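Side-chain contacts in SusD-like carbohydrate binding protein BF1063 (Bacteroides fragilis NCTC 9343, PDB 3I4G), which probably binds carbohydrate at the bacterial outer membrane as a SusD-like protein: residues P304-S309 with G474-G479; T481-A484 with E489-P492. One frame throughout, in Å; residues are numbered along the deposited sequence.

Contact 1. Residues P304-S309 with G474-G479; sequences PRYDPS and GAPYPG
Tyr306 and Pro476 meet through the phenol oxygen: OH lies 3.2 Å from CG and 3.3 Å from CB of Pro476, so the hydroxyl is set against the CB-CG side of the pyrrolidine ring. This is van der Waals contact between an oxygen and aliphatic carbons. With CG anti to the backbone N (chi1 166°), the phenol extends from its loop toward the proline, and the two side chains run in opposing senses, one passing alongside the other. A second apolar touch joins two prolines, Pro308 CB lying 3.8 Å from Pro478 CG. Both of these rings are exposed, whereas Pro476 is buried.

Polar contact between the two segments goes through a water. One molecule donates to the carbonyl oxygen of Pro308 at 2.9 Å and to that of Pro476 at 2.8 Å, bridging two backbones that share no direct hydrogen bond.

Segment 304-309 also contains an Asx turn. Asp307 OD1 accepts from Ser309 N at 2.8 Å and from Ser309 OG at 2.6 Å, both donors approaching from the same face of the carboxylate plane. The turn encloses Pro308, whose N lies 3.9 Å above one face of the Tyr306 ring, offset toward the rim.

The contact illustrates how a small, partly hydrated interface can join distant parts of a chain. Tyr306 lies in the loop that links helices 285-288 and 317-322, and packs edge-to-face with Tyr301. On the other segment, Pro476 ends strand 471-476, whose antiparallel partner is strand 497-502.

Contact 2. Residues T481-A484 with E489-P492; sequences TQYA and EVDP
The connection between the two strands of a small antiparallel sheet, 471-476 and 497-502, contains the short helix 483-486, and this contact sets 481-484 against 489-492, which returns to the second strand. It shows how one tyrosine can tie together an irregular connection. Tyr483 spans the distance: its CG is anti to the backbone N (chi1 173°), and the ring carries the hydroxyl to the backbone of 489-492. There Asp491 N donates to Tyr483 OH over 3.0 Å, nearly straight at 164°, with the nitrogen lying at the ring edge and near its plane. The same hydroxyl is also hydrogen-bonded to the carbonyl oxygen of Arg497, at the beginning of strand 497-502, so the hydroxyl of this buried residue links 481-484 to the returning chain and to that strand.

Packing around the bond is modest. Tyr483 OH lies 3.8 Å from Val490 CA, and its ring meets the valine side chain at a looser distance, CE2 to CG1 being 4.4 Å. The other branch of Val490, CG2, turns toward the backbone of 481-484 and comes within 4.1 Å of Ala484 O.

Asp491 adds a side-chain element to the junction. Its carboxylate plane stands 74° from the tyrosine ring, and its two oxygens have separate partners: OD1 is hydrogen-bonded to Thr493 OG1, while OD2 forms a salt bridge with Arg497 NE. These bonds would restrain rotation of the carboxylate. Trp473 of strand 471-476 touches Asp491, and Trp498 of strand 497-502 touches Tyr483. Next to the amide bond, the methylene CB of Asp491 lies 3.4 Å from Tyr483 OH.

Overall arrangement
From the N terminus, the chain first reaches 304-309, in the loop between helices 285-288 and 317-322. Contact 1 closes after 164 intervening residues, when strand 471-476 arrives and runs on into 477-479. Contact 2 then opens almost at once at 481-484 and closes a far smaller loop, with four residues between its segments, before strand 497-502. The two are therefore in series, neither nested nor crossed, with centres about 13 Å apart. Contact 1 ties a distant loop to the two-stranded sheet; contact 2 folds up the connection between that sheet's strands.

Contact 1. Residues P304-S309 with G474-G479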
ATOM      1  N   PRO A 304     -11.251 -30.458   7.169  1.00 15.36           N
ATOM      2  CA  PRO A 304     -12.614 -30.380   7.700  1.00 16.45           C
ATOM      3  C   PRO A 304     -12.953 -29.082   8.435  1.00 17.57           C
ATOM      4  O   PRO A 304     -14.145 -28.827   8.675  1.00 17.25           O
ATOM      5  CB  PRO A 304     -12.710 -31.590   8.660  1.00 17.59           C
ATOM      6  CG  PRO A 304     -11.360 -32.127   8.807  1.00 21.67           C
ATOM      7  CD  PRO A 304     -10.484 -31.587   7.733  1.00 17.79           C
ATOM      8  N   ARG A 305     -11.947 -28.287   8.814  1.00 13.62           N
ATOM      9  CA  ARG A 305     -12.200 -26.983   9.433  1.00 12.89           C
ATOM     10  C   ARG A 305     -12.738 -25.948   8.436  1.00 11.49           C
ATOM     11  O   ARG A 305     -13.279 -24.918   8.858  1.00 14.67           O
ATOM     12  CB  ARG A 305     -10.936 -26.430  10.083  1.00 13.88           C
ATOM     13  CG  ARG A 305     -10.531 -27.214  11.318  1.00 15.21           C
ATOM     14  CD  ARG A 305      -9.183 -26.826  11.791  1.00 12.84           C
ATOM     15  NE  ARG A 305      -8.163 -27.334  10.892  1.00 12.52           N
ATOM     16  CZ  ARG A 305      -6.877 -27.133  11.085  1.00 11.96           C
ATOM     17  NH1 ARG A 305      -6.483 -26.409  12.100  1.00 15.50           N
ATOM     18  NH2 ARG A 305      -5.993 -27.642  10.252  1.00 16.06           N
ATOM     19  N   TYR A 306     -12.550 -26.165   7.126  1.00 12.27           N
ATOM     20  CA  TYR A 306     -13.128 -25.268   6.124  1.00 13.32           C
ATOM     21  C   TYR A 306     -14.651 -25.328   6.177  1.00 13.04           C
ATOM     22  O   TYR A 306     -15.252 -26.407   6.026  1.00 14.09           O
ATOM     23  CB  TYR A 306     -12.641 -25.608   4.727  1.00 12.66           C
ATOM     24  CG  TYR A 306     -13.432 -24.949   3.629  1.00 10.45           C
ATOM     25  CD1 TYR A 306     -13.509 -23.583   3.570  1.00 10.52           C
ATOM     26  CD2 TYR A 306     -14.088 -25.684   2.656  1.00 11.76           C
ATOM     27  CE1 TYR A 306     -14.256 -22.940   2.553  1.00 10.25           C
ATOM     28  CE2 TYR A 306     -14.824 -25.063   1.643  1.00 11.46           C
ATOM     29  CZ  TYR A 306     -14.899 -23.685   1.606  1.00 11.95           C
ATOM     30  OH  TYR A 306     -15.615 -23.138   0.550  1.00 11.84           O
ATOM     31  N   ASP A 307     -15.264 -24.167   6.383  1.00 12.97           N
ATOM     32  CA  ASP A 307     -16.716 -24.067   6.484  1.00 14.01           C
ATOM     33  C   ASP A 307     -17.211 -23.088   5.449  1.00 11.38           C
ATOM     34  O   ASP A 307     -17.056 -21.874   5.642  1.00 12.07           O
ATOM     35  CB  ASP A 307     -17.126 -23.567   7.867  1.00 13.81           C
ATOM     36  CG  ASP A 307     -18.626 -23.675   8.114  1.00 20.72           C
ATOM     37  OD1 ASP A 307     -19.392 -23.749   7.139  1.00 16.58           O
ATOM     38  OD2 ASP A 307     -19.017 -23.709   9.305  1.00 21.88           O
ATOM     39  N   PRO A 308     -17.803 -23.578   4.347  1.00 10.94           N
ATOM     40  CA  PRO A 308     -18.310 -22.676   3.310  1.00 12.52           C
ATOM     41  C   PRO A 308     -19.429 -21.757   3.793  1.00 12.71           C
ATOM     42  O   PRO A 308     -19.659 -20.753   3.139  1.00 13.22           O
ATOM     43  CB  PRO A 308     -18.821 -23.618   2.198  1.00 14.48           C
ATOM     44  CG  PRO A 308     -18.819 -24.902   2.729  1.00 16.11           C
ATOM     45  CD  PRO A 308     -17.992 -24.992   3.963  1.00 12.98           C
ATOM     46  N   SER A 309     -20.040 -22.060   4.945  1.00 12.07           N
ATOM     47  CA  SER A 309     -21.090 -21.188   5.510  1.00 13.16           C
ATOM     48  C   SER A 309     -20.516 -20.060   6.372  1.00 12.96           C
ATOM     49  O   SER A 309     -21.250 -19.178   6.807  1.00 11.58           O
ATOM     50  CB  SER A 309     -22.111 -21.994   6.326  1.00 13.92           C
ATOM     51  OG  SER A 309     -21.574 -22.463   7.556  1.00 20.38           O
ATOM     52  N   GLY A 474     -12.577 -16.049  -7.237  1.00  8.20           N
ATOM     53  CA  GLY A 474     -13.335 -15.358  -6.208  1.00  8.80           C
ATOM     54  C   GLY A 474     -13.767 -16.308  -5.105  1.00  7.81           C
ATOM     55  O   GLY A 474     -13.172 -17.387  -4.877  1.00  8.56           O
ATOM     56  N   ALA A 475     -14.778 -15.884  -4.374  1.00  7.45           N
ATOM     57  CA  ALA A 475     -15.268 -16.661  -3.232  1.00  8.99           C
ATOM     58  C   ALA A 475     -15.869 -17.969  -3.676  1.00  8.44           C
ATOM     59  O   ALA A 475     -16.320 -18.118  -4.832  1.00  9.01           O
ATOM     60  CB  ALA A 475     -16.299 -15.848  -2.433  1.00  8.11           C
ATOM     61  N   PRO A 476     -15.885 -18.943  -2.757  1.00  7.88           N
ATOM     62  CA  PRO A 476     -16.474 -20.228  -3.090  1.00  8.35           C
ATOM     63  C   PRO A 476     -17.997 -20.222  -2.960  1.00  7.54           C
ATOM     64  O   PRO A 476     -18.520 -19.658  -1.999  1.00  9.60           O
ATOM     65  CB  PRO A 476     -15.898 -21.177  -2.036  1.00  9.72           C
ATOM     66  CG  PRO A 476     -15.144 -20.367  -1.065  1.00 13.28           C
ATOM     67  CD  PRO A 476     -15.341 -18.927  -1.394  1.00  9.96           C
ATOM     68  N   TYR A 477     -18.692 -20.902  -3.873  1.00  7.91           N
ATOM     69  CA  TYR A 477     -20.138 -20.968  -3.894  1.00  8.08           C
ATOM     70  C   TYR A 477     -20.662 -22.391  -4.147  1.00  7.72           C
ATOM     71  O   TYR A 477     -21.429 -22.619  -5.075  1.00  9.18           O
ATOM     72  CB  TYR A 477     -20.708 -20.008  -4.940  1.00  9.27           C
ATOM     73  CG  TYR A 477     -20.590 -18.567  -4.531  1.00  8.62           C
ATOM     74  CD1 TYR A 477     -21.517 -18.007  -3.705  1.00  9.51           C
ATOM     75  CD2 TYR A 477     -19.530 -17.765  -4.967  1.00 10.01           C
ATOM     76  CE1 TYR A 477     -21.407 -16.704  -3.294  1.00  9.28           C
ATOM     77  CE2 TYR A 477     -19.435 -16.474  -4.574  1.00  9.06           C
ATOM     78  CZ  TYR A 477     -20.366 -15.935  -3.746  1.00  9.01           C
ATOM     79  OH  TYR A 477     -20.228 -14.601  -3.340  1.00 10.61           O
ATOM     80  N   PRO A 478     -20.259 -23.352  -3.295  1.00  8.01           N
ATOM     81  CA  PRO A 478     -20.782 -24.701  -3.489  1.00  8.04           C
ATOM     82  C   PRO A 478     -22.304 -24.749  -3.388  1.00  8.93           C
ATOM     83  O   PRO A 478     -22.906 -25.609  -4.007  1.00 10.12           O
ATOM     84  CB  PRO A 478     -20.109 -25.516  -2.364  1.00  9.25           C
ATOM     85  CG  PRO A 478     -19.750 -24.527  -1.328  1.00  9.80           C
ATOM     86  CD  PRO A 478     -19.317 -23.306  -2.167  1.00  8.72           C
ATOM     87  N   GLY A 479     -22.942 -23.871  -2.638  1.00  9.50           N
ATOM     88  CA  GLY A 479     -24.400 -23.941  -2.514  1.00  9.92           C
ATOM     89  C   GLY A 479     -25.158 -23.190  -3.578  1.00 13.27           C
ATOM     90  O   GLY A 479     -26.370 -23.133  -3.506  1.00 13.66           O
TER
HETATM   91  O   HOH W   1     -19.728 -20.709   0.256  1.00 18.49           O

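Contact 2. Residues T481-A484 with E489-P492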
ATOM      1  N   THR A 481     -27.017 -22.404  -6.994  1.00 10.74           N
ATOM      2  CA  THR A 481     -27.725 -23.093  -8.049  1.00 11.07           C
ATOM      3  C   THR A 481     -27.345 -22.570  -9.423  1.00 11.43           C
ATOM      4  O   THR A 481     -27.394 -23.324 -10.389  1.00 13.59           O
ATOM      5  CB  THR A 481     -29.267 -22.941  -7.907  1.00 12.63           C
ATOM      6  OG1 THR A 481     -29.613 -21.563  -8.035  1.00 15.72           O
ATOM      7  CG2 THR A 481     -29.737 -23.461  -6.570  1.00 15.49           C
ATOM      8  N   GLN A 482     -26.987 -21.290  -9.514  1.00 10.75           N
ATOM      9  CA  GLN A 482     -26.666 -20.661 -10.788  1.00 10.85           C
ATOM     10  C   GLN A 482     -25.198 -20.716 -11.154  1.00 10.86           C
ATOM     11  O   GLN A 482     -24.859 -20.493 -12.319  1.00 12.08           O
ATOM     12  CB  GLN A 482     -27.072 -19.190 -10.758  1.00 12.66           C
ATOM     13  CG  GLN A 482     -28.520 -18.942 -10.384  1.00 13.74           C
ATOM     14  CD  GLN A 482     -29.452 -19.662 -11.306  1.00 22.29           C
ATOM     15  OE1 GLN A 482     -30.119 -20.619 -10.906  1.00 23.80           O
ATOM     16  NE2 GLN A 482     -29.440 -19.271 -12.564  1.00 19.57           N
ATOM     17  N   TYR A 483     -24.337 -21.072 -10.208  1.00 10.93           N
ATOM     18  CA  TYR A 483     -22.893 -21.075 -10.438  1.00 10.39           C
ATOM     19  C   TYR A 483     -22.453 -21.833 -11.671  1.00 10.84           C
ATOM     20  O   TYR A 483     -21.719 -21.299 -12.538  1.00 11.35           O
ATOM     21  CB  TYR A 483     -22.200 -21.689  -9.206  1.00 10.24           C
ATOM     22  CG  TYR A 483     -20.718 -21.891  -9.415  1.00  9.43           C
ATOM     23  CD1 TYR A 483     -19.833 -20.858  -9.209  1.00  9.52           C
ATOM     24  CD2 TYR A 483     -20.200 -23.112  -9.810  1.00 10.70           C
ATOM     25  CE1 TYR A 483     -18.465 -21.007  -9.424  1.00  8.19           C
ATOM     26  CE2 TYR A 483     -18.837 -23.278  -9.999  1.00  9.71           C
ATOM     27  CZ  TYR A 483     -17.976 -22.219  -9.792  1.00  8.69           C
ATOM     28  OH  TYR A 483     -16.638 -22.440 -10.011  1.00  8.72           O
ATOM     29  N   ALA A 484     -22.896 -23.076 -11.803  1.00 11.04           N
ATOM     30  CA  ALA A 484     -22.401 -23.925 -12.886  1.00 12.63           C
ATOM     31  C   ALA A 484     -22.613 -23.375 -14.290  1.00 12.28           C
ATOM     32  O   ALA A 484     -21.786 -23.635 -15.192  1.00 13.45           O
ATOM     33  CB  ALA A 484     -23.045 -25.328 -12.789  1.00 15.10           C
ATOM     34  N   GLU A 489     -15.781 -19.923 -16.160  1.00  9.03           N
ATOM     35  CA  GLU A 489     -15.041 -21.175 -16.080  1.00  9.47           C
ATOM     36  C   GLU A 489     -15.347 -21.809 -14.737  1.00  9.21           C
ATOM     37  O   GLU A 489     -15.337 -21.117 -13.724  1.00  8.66           O
ATOM     38  CB  GLU A 489     -13.531 -20.945 -16.200  1.00 10.39           C
ATOM     39  CG  GLU A 489     -12.721 -22.239 -16.251  1.00 10.37           C
ATOM     40  CD  GLU A 489     -11.212 -22.025 -16.434  1.00 13.09           C
ATOM     41  OE1 GLU A 489     -10.829 -21.008 -17.004  1.00 14.28           O
ATOM     42  OE2 GLU A 489     -10.449 -22.915 -16.005  1.00 19.28           O
ATOM     43  N   VAL A 490     -15.669 -23.105 -14.733  1.00  8.63           N
ATOM     44  CA  VAL A 490     -15.878 -23.845 -13.485  1.00  9.17           C
ATOM     45  C   VAL A 490     -14.519 -24.026 -12.849  1.00  9.82           C
ATOM     46  O   VAL A 490     -13.551 -24.381 -13.524  1.00 10.60           O
ATOM     47  CB  VAL A 490     -16.582 -25.178 -13.765  1.00 10.27           C
ATOM     48  CG1 VAL A 490     -16.610 -26.109 -12.531  1.00 10.93           C
ATOM     49  CG2 VAL A 490     -17.999 -24.913 -14.265  1.00 12.18           C
ATOM     50  N   ASP A 491     -14.428 -23.758 -11.550  1.00  7.81           N
ATOM     51  CA  ASP A 491     -13.160 -23.855 -10.805  1.00  7.36           C
ATOM     52  C   ASP A 491     -12.604 -25.261 -10.965  1.00  8.60           C
ATOM     53  O   ASP A 491     -13.204 -26.230 -10.487  1.00  9.12           O
ATOM     54  CB  ASP A 491     -13.438 -23.465  -9.356  1.00  7.34           C
ATOM     55  CG  ASP A 491     -12.308 -23.687  -8.423  1.00  8.48           C
ATOM     56  OD1 ASP A 491     -11.159 -23.996  -8.860  1.00  8.80           O
ATOM     57  OD2 ASP A 491     -12.599 -23.559  -7.211  1.00  8.73           O
ATOM     58  N   PRO A 492     -11.421 -25.390 -11.600  1.00  8.00           N
ATOM     59  CA  PRO A 492     -10.875 -26.714 -11.868  1.00  8.35           C
ATOM     60  C   PRO A 492     -10.347 -27.421 -10.618  1.00  9.49           C
ATOM     61  O   PRO A 492     -10.062 -28.622 -10.676  1.00 10.97           O
ATOM     62  CB  PRO A 492      -9.741 -26.413 -12.851  1.00  8.97           C
ATOM     63  CG  PRO A 492      -9.294 -25.033 -12.547  1.00  9.60           C
ATOM     64  CD  PRO A 492     -10.551 -24.311 -12.129  1.00  8.30           C
TER